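Local coordinates for fructose 1-phosphate kinase (Staphylococcus aureus, PDB 2JG5), which probably transfers a phosphate group from ATP to fructose 1-phosphate, yielding fructose 1,6-bisphosphate, as a member of the PfkB carbohydrate kinase family, at residues Asn18-Lys21 against Leu25-Ala28; Ile89-Lys94 against Thr99-Pro104; Asn194-Val199 against Gly222-Asp227. All coordinates share one frame; numbering follows the deposited sequence.

Contact 1 (Asn18-Lys21 against Leu25-Ala28); sequences NDFK and LNRA
Lys21 and Asn26 are the residues whose backbones come nearest, with Lys21 CA and Asn26 CA 6.4 Å apart, a separation that the side chain of Asn26 bridges with its amide. The torsion about CA and CB (chi1 -63°) sets CG beside the backbone N of Asn26 and opposite its carbonyl carbon, and both polar ends of the amide then meet the main chain of Lys21. Asn26 OD1 accepts from Lys21 N at 2.7 Å through a nearly straight hydrogen bond (N-H...O 171°), the donor lying in the carbonyl plane on a lone pair. The other end, Asn26 ND2, donates to Lys21 O at 2.8 Å; Lys21 O lies close to the amide plane of Asn26. A side-chain amide thus reads the N-H and C=O of one residue, much as a neighbouring strand would, and the two bonds together fix the rotation of the amide. What it closes is the turn between strand 10-16 and strand 25-36 of a small sheet, which in PfkB kinases serves as the lid. Residues Leu25 to Arg27 also pair in parallel with a strand of the second subunit, so the sheet continues across the dimer interface. Asn26 ND2 also reaches Glu100 O of the second subunit, a bond that is weak in one of the two copies, and weakly Gly24 O. Two carbons also come close to the amide oxygen. Phe20 CD1 comes within 3.9 Å of Asn26 OD1, with ring and amide planes 23° apart, and the same ring packs on Phe20 of the second subunit. Lys21 contributes the root of its side chain, Lys21 CB lying 3.7 Å from Asn26 OD1, while the fully extended chain beyond carries NZ away from the strand.

Contact 2 (Ile89-Lys94 against Thr99-Pro104); sequences INVKLK and TEINAP
Val91 and Ile101 face each other as a hydrogen-bonded pair of the antiparallel beta hairpin formed by strands 88-94 and 98-102; the axes of residues 89-94 and 99-102 approach to 4.6 Å at 169°. Ile101 N reaches Val91 O at 2.6 Å, and the reciprocal bond from Val91 N to Ile101 O is matched further along by a second reciprocal pair between Leu93 and Thr99. On the face bearing Val91, Leu93, Thr99 and Ile101 the packing is close: Val91 CB and Ile101 CB are 4.1 Å apart, and Phe20 of the second subunit packs against Ile101. Thr99 OG1 turns to that subunit too, where it bonds Asp23 N; a water near Leu93 O is held weakly.

The other face is polar and partly exposed. Lys92 bends at its second torsion (chi2 -67°), so that its chain crosses the side chain of Glu100, its partner in a non-hydrogen-bonded pair, obliquely, with Lys92 CD 3.6 Å from Glu100 CG, and its ammonium meets two oxygens. Lys92 NZ forms a salt bridge with Glu100 OE1 at 3.1 Å, weak as a hydrogen bond, and donates to Asn102 OD1 at the same length. Beside it the amides of Asn90 and Asn102 are stacked, their planes 18° apart. Where the strand of Ile101 gives way to loop, Ala103 N donates to Asn90 OD1 at 3.2 Å, almost straight but from above the carbonyl plane.

Contact 3 (Asn194-Val199 against Gly222-Asp227); sequences NSDADV and GAIYID
Ile224 sets CG1 beside its backbone N (chi1 -63°) and then extends the branch (chi2 173°), which carries CD1 out from the strand to the first turn of helix 196-208. Val199 meets it with CG1 opposite its own backbone N (chi1 178°). The methyl Ile224 CD1 consequently lies 3.6 Å from Val199 CB, and Val199 CG1 sits over the root of the isoleucine, 3.9 Å from Ile224 CB. The two side chains slant across one another, and these two residues bury more surface against the opposite segment than any others here. No hydrogen bond crosses; the evidence is for apolar helix-on-sheet packing in the alpha/beta body of a ribokinase-like (PfkB) kinase.

Two further residues widen the patch. Ile226 CD1 approaches Val199 CG1 at 4.3 Å, a looser touch than that of Ile224. At the more open border, Asp196 crosses Ile224 at about a right angle, with Asp196 OD1 3.8 Å from Ile224 CD1; the charge of this carboxylate has a long, weak ion pair with Lys233. The helix start itself is N-capped by Ser195, whose OG accepts a weak bond from Asp198 N at 3.3 Å.

Strand 223-226 is an inner strand of an antiparallel sheet, hydrogen-bonded between strands 214-217 and 230-235. Ile224 and Ile226 project toward helix 196-208, and Val199 of that helix also touches Val216 of the neighbouring strand 214-217. Ala223 and Tyr225 point away and pack on helix 265-280, so that strand 223-226 has helix 196-208 on one face and helix 265-280 on the other.

Contacts 1 and 2 belong to one small sheet, their centres 15 Å apart, and touch directly where Phe20 CE1 packs 3.6 Å from Leu93 CD1. They also meet between subunits: the strand of contact 1 in one chain pairs in parallel with the outer strand of contact 2 in the other. Contact 3 is separate, in another sheet with its covering helices; its centre lies 33 Å from that of contact 2 and 44 Å from that of contact 1, with nearest atoms about 20 Å and 33 Å away. In PfkB kinases the substrate cleft lies between lid and main domain, consistent with contacts 1 and 2 shaping the lid and contact 3 the main body.

Contact 1 (Asn18-Lys21 against Leu25-Ala28)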
ATOM      1  N   ASN A  18       1.829 -18.509  -0.009  1.00 28.63           N
ATOM      2  CA  ASN A  18       1.729 -19.863   0.539  1.00 28.36           C
ATOM      3  C   ASN A  18       2.512 -20.046   1.843  1.00 28.78           C
ATOM      4  O   ASN A  18       3.568 -19.443   2.018  1.00 28.26           O
ATOM      5  CB  ASN A  18       2.225 -20.868  -0.506  1.00 27.79           C
ATOM      6  CG  ASN A  18       1.930 -22.289  -0.120  1.00 27.10           C
ATOM      7  OD1 ASN A  18       2.825 -23.036   0.289  1.00 26.14           O
ATOM      8  ND2 ASN A  18       0.665 -22.677  -0.227  1.00 26.01           N
ATOM      9  N   ASP A  19       1.999 -20.913   2.727  1.00 30.01           N
ATOM     10  CA  ASP A  19       2.629 -21.236   4.024  1.00 31.05           C
ATOM     11  C   ASP A  19       3.009 -19.938   4.781  1.00 31.56           C
ATOM     12  O   ASP A  19       4.188 -19.704   5.070  1.00 31.66           O
ATOM     13  CB  ASP A  19       3.876 -22.147   3.852  1.00 30.95           C
ATOM     14  CG  ASP A  19       3.543 -23.658   3.746  1.00 32.14           C
ATOM     15  OD1 ASP A  19       2.797 -24.208   4.595  1.00 32.65           O
ATOM     16  OD2 ASP A  19       4.078 -24.322   2.823  1.00 31.93           O
ATOM     17  N   PHE A  20       2.022 -19.096   5.085  1.00 32.14           N
ATOM     18  CA  PHE A  20       2.293 -17.826   5.776  1.00 33.04           C
ATOM     19  C   PHE A  20       3.156 -17.996   7.025  1.00 33.36           C
ATOM     20  O   PHE A  20       2.731 -18.605   8.004  1.00 33.52           O
ATOM     21  CB  PHE A  20       1.002 -17.095   6.146  1.00 33.54           C
ATOM     22  CG  PHE A  20       1.235 -15.775   6.847  1.00 34.10           C
ATOM     23  CD1 PHE A  20       1.816 -14.706   6.171  1.00 33.31           C
ATOM     24  CD2 PHE A  20       0.883 -15.612   8.189  1.00 35.09           C
ATOM     25  CE1 PHE A  20       2.041 -13.492   6.815  1.00 34.52           C
ATOM     26  CE2 PHE A  20       1.100 -14.399   8.844  1.00 35.13           C
ATOM     27  CZ  PHE A  20       1.678 -13.335   8.156  1.00 34.95           C
ATOM     28  N   LYS A  21       4.362 -17.439   6.983  1.00 33.71           N
ATOM     29  CA  LYS A  21       5.347 -17.628   8.046  1.00 33.93           C
ATOM     30  C   LYS A  21       5.583 -16.362   8.881  1.00 34.06           C
ATOM     31  O   LYS A  21       6.248 -15.419   8.438  1.00 33.80           O
ATOM     32  CB  LYS A  21       6.661 -18.141   7.446  1.00 34.09           C
ATOM     33  CG  LYS A  21       7.716 -18.526   8.461  1.00 34.29           C
ATOM     34  CD  LYS A  21       8.981 -18.994   7.760  1.00 34.87           C
ATOM     35  CE  LYS A  21      10.059 -19.403   8.760  1.00 34.85           C
ATOM     36  NZ  LYS A  21      11.307 -19.806   8.059  1.00 34.36           N
ATOM     37  N   LEU A  25      10.475 -13.957   6.404  1.00 33.87           N
ATOM     38  CA  LEU A  25      10.396 -13.343   5.096  1.00 34.23           C
ATOM     39  C   LEU A  25       9.486 -14.200   4.206  1.00 34.18           C
ATOM     40  O   LEU A  25       9.852 -15.307   3.816  1.00 34.41           O
ATOM     41  CB  LEU A  25      11.809 -13.187   4.507  1.00 34.14           C
ATOM     42  CG  LEU A  25      12.054 -12.698   3.069  1.00 34.84           C
ATOM     43  CD1 LEU A  25      11.361 -11.368   2.770  1.00 34.26           C
ATOM     44  CD2 LEU A  25      13.555 -12.600   2.781  1.00 34.63           C
ATOM     45  N   ASN A  26       8.286 -13.699   3.931  1.00 34.24           N
ATOM     46  CA  ASN A  26       7.387 -14.321   2.966  1.00 34.26           C
ATOM     47  C   ASN A  26       7.504 -13.600   1.632  1.00 34.42           C
ATOM     48  O   ASN A  26       7.796 -12.406   1.595  1.00 34.57           O
ATOM     49  CB  ASN A  26       5.933 -14.254   3.440  1.00 34.22           C
ATOM     50  CG  ASN A  26       5.696 -15.014   4.728  1.00 34.41           C
ATOM     51  OD1 ASN A  26       5.140 -16.109   4.719  1.00 35.18           O
ATOM     52  ND2 ASN A  26       6.114 -14.434   5.844  1.00 33.95           N
ATOM     53  N   ARG A  27       7.285 -14.325   0.540  1.00 34.44           N
ATOM     54  CA  ARG A  27       7.244 -13.718  -0.785  1.00 34.33           C
ATOM     55  C   ARG A  27       5.901 -14.014  -1.425  1.00 33.95           C
ATOM     56  O   ARG A  27       5.529 -15.179  -1.599  1.00 33.73           O
ATOM     57  CB  ARG A  27       8.389 -14.225  -1.664  1.00 34.74           C
ATOM     58  CG  ARG A  27       9.751 -13.678  -1.276  1.00 35.65           C
ATOM     59  CD  ARG A  27      10.816 -14.184  -2.229  1.00 36.84           C
ATOM     60  NE  ARG A  27      12.116 -13.561  -1.989  1.00 37.82           N
ATOM     61  CZ  ARG A  27      13.156 -14.165  -1.420  1.00 38.74           C
ATOM     62  NH1 ARG A  27      14.292 -13.500  -1.254  1.00 39.20           N
ATOM     63  NH2 ARG A  27      13.072 -15.430  -1.019  1.00 38.97           N
ATOM     64  N   ALA A  28       5.165 -12.949  -1.741  1.00 33.56           N
ATOM     65  CA  ALA A  28       3.833 -13.067  -2.305  1.00 33.08           C
ATOM     66  C   ALA A  28       3.953 -13.620  -3.704  1.00 33.07           C
ATOM     67  O   ALA A  28       4.719 -13.087  -4.513  1.00 33.69           O
ATOM     68  CB  ALA A  28       3.144 -11.719  -2.325  1.00 33.16           C
TER

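Contact 2 (Ile89-Lys94 against Thr99-Pro104)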
ATOM      1  N   ILE A  89      -5.088   1.551   3.613  1.00 29.24           N
ATOM      2  CA  ILE A  89      -4.803   0.316   2.903  1.00 29.67           C
ATOM      3  C   ILE A  89      -5.004  -0.865   3.850  1.00 30.14           C
ATOM      4  O   ILE A  89      -4.250  -1.062   4.802  1.00 30.17           O
ATOM      5  CB  ILE A  89      -3.361   0.261   2.296  1.00 29.25           C
ATOM      6  CG1 ILE A  89      -3.116   1.449   1.334  1.00 30.34           C
ATOM      7  CG2 ILE A  89      -3.192  -1.044   1.551  1.00 28.10           C
ATOM      8  CD1 ILE A  89      -1.645   1.593   0.823  1.00 29.12           C
ATOM      9  N   ASN A  90      -6.043  -1.636   3.571  1.00 30.53           N
ATOM     10  CA  ASN A  90      -6.355  -2.821   4.321  1.00 31.13           C
ATOM     11  C   ASN A  90      -5.689  -4.008   3.653  1.00 31.20           C
ATOM     12  O   ASN A  90      -5.628  -4.068   2.428  1.00 31.86           O
ATOM     13  CB  ASN A  90      -7.864  -3.017   4.334  1.00 30.93           C
ATOM     14  CG  ASN A  90      -8.581  -1.944   5.114  1.00 31.32           C
ATOM     15  OD1 ASN A  90      -7.953  -1.115   5.772  1.00 31.59           O
ATOM     16  ND2 ASN A  90      -9.912  -1.953   5.048  1.00 31.44           N
ATOM     17  N   VAL A  91      -5.169  -4.935   4.451  1.00 31.58           N
ATOM     18  CA  VAL A  91      -4.460  -6.095   3.901  1.00 31.82           C
ATOM     19  C   VAL A  91      -5.267  -7.387   4.064  1.00 32.30           C
ATOM     20  O   VAL A  91      -5.773  -7.670   5.138  1.00 32.28           O
ATOM     21  CB  VAL A  91      -3.036  -6.241   4.493  1.00 31.55           C
ATOM     22  CG1 VAL A  91      -2.327  -7.456   3.909  1.00 31.06           C
ATOM     23  CG2 VAL A  91      -2.216  -4.991   4.218  1.00 31.09           C
ATOM     24  N   LYS A  92      -5.388  -8.152   2.982  1.00 32.88           N
ATOM     25  CA  LYS A  92      -6.064  -9.445   2.996  1.00 33.43           C
ATOM     26  C   LYS A  92      -5.059 -10.514   2.585  1.00 33.75           C
ATOM     27  O   LYS A  92      -4.638 -10.551   1.427  1.00 33.84           O
ATOM     28  CB  LYS A  92      -7.255  -9.451   2.017  1.00 33.41           C
ATOM     29  CG  LYS A  92      -8.076  -8.142   1.951  1.00 34.23           C
ATOM     30  CD  LYS A  92      -8.823  -7.866   3.250  1.00 35.43           C
ATOM     31  CE  LYS A  92      -9.250  -6.394   3.376  1.00 36.87           C
ATOM     32  NZ  LYS A  92     -10.150  -6.148   4.560  1.00 35.85           N
ATOM     33  N   LEU A  93      -4.664 -11.366   3.530  1.00 34.04           N
ATOM     34  CA  LEU A  93      -3.687 -12.430   3.262  1.00 34.47           C
ATOM     35  C   LEU A  93      -4.363 -13.744   2.903  1.00 34.75           C
ATOM     36  O   LEU A  93      -4.986 -14.408   3.748  1.00 34.56           O
ATOM     37  CB  LEU A  93      -2.737 -12.639   4.444  1.00 34.27           C
ATOM     38  CG  LEU A  93      -1.891 -11.462   4.929  1.00 35.33           C
ATOM     39  CD1 LEU A  93      -1.050 -11.892   6.113  1.00 34.72           C
ATOM     40  CD2 LEU A  93      -1.012 -10.902   3.813  1.00 36.66           C
ATOM     41  N   LYS A  94      -4.232 -14.120   1.640  1.00 35.28           N
ATOM     42  CA  LYS A  94      -4.846 -15.344   1.166  1.00 36.08           C
ATOM     43  C   LYS A  94      -3.813 -16.462   1.041  1.00 36.60           C
ATOM     44  O   LYS A  94      -3.078 -16.536   0.053  1.00 37.04           O
ATOM     45  CB  LYS A  94      -5.602 -15.099  -0.145  1.00 36.03           C
ATOM     46  CG  LYS A  94      -6.688 -14.009  -0.050  1.00 36.26           C
ATOM     47  CD  LYS A  94      -7.490 -13.875  -1.339  1.00 36.32           C
ATOM     48  CE  LYS A  94      -8.411 -15.069  -1.573  1.00 38.41           C
ATOM     49  NZ  LYS A  94      -8.796 -15.211  -3.017  1.00 39.94           N
ATOM     50  N   THR A  99      -6.839 -14.011   6.196  1.00 36.93           N
ATOM     51  CA  THR A  99      -6.427 -13.167   7.302  1.00 36.33           C
ATOM     52  C   THR A  99      -6.532 -11.706   6.892  1.00 35.88           C
ATOM     53  O   THR A  99      -5.788 -11.260   6.036  1.00 35.92           O
ATOM     54  CB  THR A  99      -4.970 -13.507   7.715  1.00 36.27           C
ATOM     55  OG1 THR A  99      -4.888 -14.893   8.078  1.00 36.68           O
ATOM     56  CG2 THR A  99      -4.515 -12.660   8.878  1.00 35.81           C
ATOM     57  N   GLU A 100      -7.461 -10.972   7.501  1.00 35.41           N
ATOM     58  CA  GLU A 100      -7.610  -9.549   7.228  1.00 35.11           C
ATOM     59  C   GLU A 100      -6.828  -8.706   8.231  1.00 34.49           C
ATOM     60  O   GLU A 100      -6.787  -9.013   9.420  1.00 34.17           O
ATOM     61  CB  GLU A 100      -9.085  -9.141   7.256  1.00 35.24           C
ATOM     62  CG  GLU A 100      -9.948  -9.710   6.132  1.00 35.86           C
ATOM     63  CD  GLU A 100     -11.335  -9.059   6.043  1.00 36.04           C
ATOM     64  OE1 GLU A 100     -11.554  -7.991   6.660  1.00 35.69           O
ATOM     65  OE2 GLU A 100     -12.211  -9.617   5.337  1.00 38.40           O
ATOM     66  N   ILE A 101      -6.196  -7.652   7.733  1.00 34.02           N
ATOM     67  CA  ILE A 101      -5.554  -6.641   8.572  1.00 33.77           C
ATOM     68  C   ILE A 101      -6.106  -5.281   8.171  1.00 33.47           C
ATOM     69  O   ILE A 101      -5.730  -4.720   7.140  1.00 33.57           O
ATOM     70  CB  ILE A 101      -4.000  -6.639   8.459  1.00 33.92           C
ATOM     71  CG1 ILE A 101      -3.442  -8.051   8.664  1.00 33.65           C
ATOM     72  CG2 ILE A 101      -3.390  -5.658   9.486  1.00 33.58           C
ATOM     73  CD1 ILE A 101      -2.055  -8.248   8.101  1.00 34.68           C
ATOM     74  N   ASN A 102      -7.022  -4.775   8.988  1.00 33.27           N
ATOM     75  CA  ASN A 102      -7.689  -3.517   8.735  1.00 32.98           C
ATOM     76  C   ASN A 102      -6.998  -2.362   9.445  1.00 32.62           C
ATOM     77  O   ASN A 102      -6.698  -2.451  10.637  1.00 32.07           O
ATOM     78  CB  ASN A 102      -9.150  -3.617   9.161  1.00 33.24           C
ATOM     79  CG  ASN A 102     -10.015  -4.335   8.134  1.00 34.87           C
ATOM     80  OD1 ASN A 102      -9.589  -5.305   7.494  1.00 34.90           O
ATOM     81  ND2 ASN A 102     -11.247  -3.860   7.978  1.00 35.85           N
ATOM     82  N   ALA A 103      -6.755  -1.288   8.688  1.00 32.25           N
ATOM     83  CA  ALA A 103      -6.008  -0.110   9.144  1.00 31.76           C
ATOM     84  C   ALA A 103      -6.934   0.985   9.684  1.00 31.76           C
ATOM     85  O   ALA A 103      -8.138   0.972   9.408  1.00 31.63           O
ATOM     86  CB  ALA A 103      -5.176   0.436   8.005  1.00 32.03           C
ATOM     87  N   PRO A 104      -6.380   1.938  10.474  1.00 31.53           N
ATOM     88  CA  PRO A 104      -7.194   3.091  10.866  1.00 31.50           C
ATOM     89  C   PRO A 104      -7.454   3.986   9.652  1.00 31.49           C
ATOM     90  O   PRO A 104      -6.731   3.927   8.652  1.00 32.18           O
ATOM     91  CB  PRO A 104      -6.304   3.829  11.879  1.00 31.67           C
ATOM     92  CG  PRO A 104      -5.188   2.905  12.203  1.00 31.00           C
ATOM     93  CD  PRO A 104      -5.019   2.007  11.037  1.00 31.22           C
TER
HETATM   94  O   HOH W   1      -3.395 -16.794   5.737  1.00 55.34           O

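Contact 3 (Asn194-Val199 against Gly222-Asp227)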
ATOM      1  N   ASN A 194     -35.967 -16.920  17.607  1.00 30.83           N
ATOM      2  CA  ASN A 194     -35.820 -18.301  17.118  1.00 30.76           C
ATOM      3  C   ASN A 194     -36.780 -18.710  15.992  1.00 30.31           C
ATOM      4  O   ASN A 194     -36.815 -19.882  15.594  1.00 30.15           O
ATOM      5  CB  ASN A 194     -35.957 -19.296  18.283  1.00 30.94           C
ATOM      6  CG  ASN A 194     -35.014 -18.985  19.436  1.00 32.52           C
ATOM      7  OD1 ASN A 194     -35.424 -18.395  20.443  1.00 33.33           O
ATOM      8  ND2 ASN A 194     -33.738 -19.363  19.288  1.00 33.24           N
ATOM      9  N   SER A 195     -37.567 -17.766  15.485  1.00 29.65           N
ATOM     10  CA  SER A 195     -38.533 -18.093  14.438  1.00 29.40           C
ATOM     11  C   SER A 195     -38.821 -16.914  13.522  1.00 29.35           C
ATOM     12  O   SER A 195     -38.430 -15.786  13.819  1.00 29.21           O
ATOM     13  CB  SER A 195     -39.835 -18.634  15.039  1.00 29.35           C
ATOM     14  OG  SER A 195     -40.455 -17.677  15.872  1.00 29.44           O
ATOM     15  N   ASP A 196     -39.497 -17.186  12.407  1.00 29.12           N
ATOM     16  CA  ASP A 196     -39.873 -16.142  11.469  1.00 29.28           C
ATOM     17  C   ASP A 196     -40.853 -15.161  12.122  1.00 28.80           C
ATOM     18  O   ASP A 196     -40.730 -13.957  11.938  1.00 28.66           O
ATOM     19  CB  ASP A 196     -40.446 -16.749  10.178  1.00 29.70           C
ATOM     20  CG  ASP A 196     -39.430 -17.638   9.432  1.00 31.25           C
ATOM     21  OD1 ASP A 196     -38.204 -17.479   9.644  1.00 32.09           O
ATOM     22  OD2 ASP A 196     -39.864 -18.508   8.632  1.00 32.32           O
ATOM     23  N   ALA A 197     -41.804 -15.690  12.893  1.00 28.57           N
ATOM     24  CA  ALA A 197     -42.732 -14.885  13.710  1.00 28.80           C
ATOM     25  C   ALA A 197     -42.015 -13.957  14.711  1.00 28.71           C
ATOM     26  O   ALA A 197     -42.440 -12.825  14.926  1.00 29.04           O
ATOM     27  CB  ALA A 197     -43.745 -15.807  14.456  1.00 28.58           C
ATOM     28  N   ASP A 198     -40.944 -14.448  15.334  1.00 28.57           N
ATOM     29  CA  ASP A 198     -40.153 -13.635  16.251  1.00 28.27           C
ATOM     30  C   ASP A 198     -39.459 -12.505  15.512  1.00 27.93           C
ATOM     31  O   ASP A 198     -39.372 -11.393  16.022  1.00 28.61           O
ATOM     32  CB  ASP A 198     -39.122 -14.496  16.990  1.00 28.46           C
ATOM     33  CG  ASP A 198     -39.678 -15.128  18.263  1.00 28.63           C
ATOM     34  OD1 ASP A 198     -40.674 -14.611  18.821  1.00 28.72           O
ATOM     35  OD2 ASP A 198     -39.110 -16.154  18.708  1.00 29.55           O
ATOM     36  N   VAL A 199     -38.971 -12.787  14.310  1.00 27.28           N
ATOM     37  CA  VAL A 199     -38.323 -11.771  13.482  1.00 26.97           C
ATOM     38  C   VAL A 199     -39.311 -10.674  13.060  1.00 27.16           C
ATOM     39  O   VAL A 199     -38.986  -9.495  13.150  1.00 27.35           O
ATOM     40  CB  VAL A 199     -37.601 -12.386  12.248  1.00 26.92           C
ATOM     41  CG1 VAL A 199     -36.977 -11.309  11.386  1.00 26.62           C
ATOM     42  CG2 VAL A 199     -36.540 -13.396  12.678  1.00 25.93           C
ATOM     43  N   GLY A 222     -31.674 -17.014   4.435  1.00 35.89           N
ATOM     44  CA  GLY A 222     -32.429 -15.980   3.750  1.00 34.94           C
ATOM     45  C   GLY A 222     -32.533 -14.681   4.520  1.00 34.31           C
ATOM     46  O   GLY A 222     -31.588 -14.263   5.186  1.00 34.25           O
ATOM     47  N   ALA A 223     -33.689 -14.037   4.414  1.00 33.65           N
ATOM     48  CA  ALA A 223     -33.913 -12.738   5.040  1.00 33.02           C
ATOM     49  C   ALA A 223     -35.396 -12.469   5.214  1.00 32.43           C
ATOM     50  O   ALA A 223     -36.231 -13.097   4.567  1.00 32.40           O
ATOM     51  CB  ALA A 223     -33.262 -11.614   4.215  1.00 32.79           C
ATOM     52  N   ILE A 224     -35.719 -11.531   6.091  1.00 32.03           N
ATOM     53  CA  ILE A 224     -37.096 -11.103   6.260  1.00 31.80           C
ATOM     54  C   ILE A 224     -37.210  -9.597   6.103  1.00 32.15           C
ATOM     55  O   ILE A 224     -36.474  -8.831   6.732  1.00 32.39           O
ATOM     56  CB  ILE A 224     -37.705 -11.574   7.604  1.00 31.68           C
ATOM     57  CG1 ILE A 224     -37.759 -13.111   7.639  1.00 30.14           C
ATOM     58  CG2 ILE A 224     -39.096 -10.953   7.812  1.00 31.21           C
ATOM     59  CD1 ILE A 224     -38.181 -13.700   8.931  1.00 28.68           C
ATOM     60  N   TYR A 225     -38.131  -9.188   5.241  1.00 32.31           N
ATOM     61  CA  TYR A 225     -38.464  -7.788   5.085  1.00 32.23           C
ATOM     62  C   TYR A 225     -39.668  -7.511   5.976  1.00 32.18           C
ATOM     63  O   TYR A 225     -40.624  -8.289   5.972  1.00 31.93           O
ATOM     64  CB  TYR A 225     -38.788  -7.480   3.619  1.00 32.09           C
ATOM     65  CG  TYR A 225     -39.389  -6.108   3.414  1.00 31.97           C
ATOM     66  CD1 TYR A 225     -38.581  -5.007   3.107  1.00 31.65           C
ATOM     67  CD2 TYR A 225     -40.760  -5.904   3.555  1.00 31.84           C
ATOM     68  CE1 TYR A 225     -39.134  -3.751   2.927  1.00 31.55           C
ATOM     69  CE2 TYR A 225     -41.321  -4.654   3.388  1.00 31.75           C
ATOM     70  CZ  TYR A 225     -40.506  -3.586   3.070  1.00 31.84           C
ATOM     71  OH  TYR A 225     -41.079  -2.353   2.902  1.00 32.39           O
ATOM     72  N   ILE A 226     -39.613  -6.422   6.742  1.00 32.10           N
ATOM     73  CA  ILE A 226     -40.743  -6.024   7.590  1.00 32.63           C
ATOM     74  C   ILE A 226     -41.185  -4.576   7.326  1.00 33.31           C
ATOM     75  O   ILE A 226     -40.367  -3.652   7.355  1.00 33.14           O
ATOM     76  CB  ILE A 226     -40.464  -6.199   9.122  1.00 32.21           C
ATOM     77  CG1 ILE A 226     -39.939  -7.595   9.456  1.00 31.90           C
ATOM     78  CG2 ILE A 226     -41.724  -5.906   9.936  1.00 31.69           C
ATOM     79  CD1 ILE A 226     -38.423  -7.717   9.431  1.00 29.63           C
ATOM     80  N   ASP A 227     -42.492  -4.420   7.106  1.00 34.21           N
ATOM     81  CA  ASP A 227     -43.180  -3.159   6.814  1.00 34.96           C
ATOM     82  C   ASP A 227     -44.166  -2.884   7.931  1.00 35.24           C
ATOM     83  O   ASP A 227     -44.361  -3.733   8.804  1.00 35.40           O
ATOM     84  CB  ASP A 227     -44.033  -3.384   5.564  1.00 35.60           C
ATOM     85  CG  ASP A 227     -43.870  -2.321   4.543  1.00 36.10           C
ATOM     86  OD1 ASP A 227     -42.974  -1.465   4.710  1.00 39.39           O
ATOM     87  OD2 ASP A 227     -44.632  -2.366   3.559  1.00 37.22           O
TER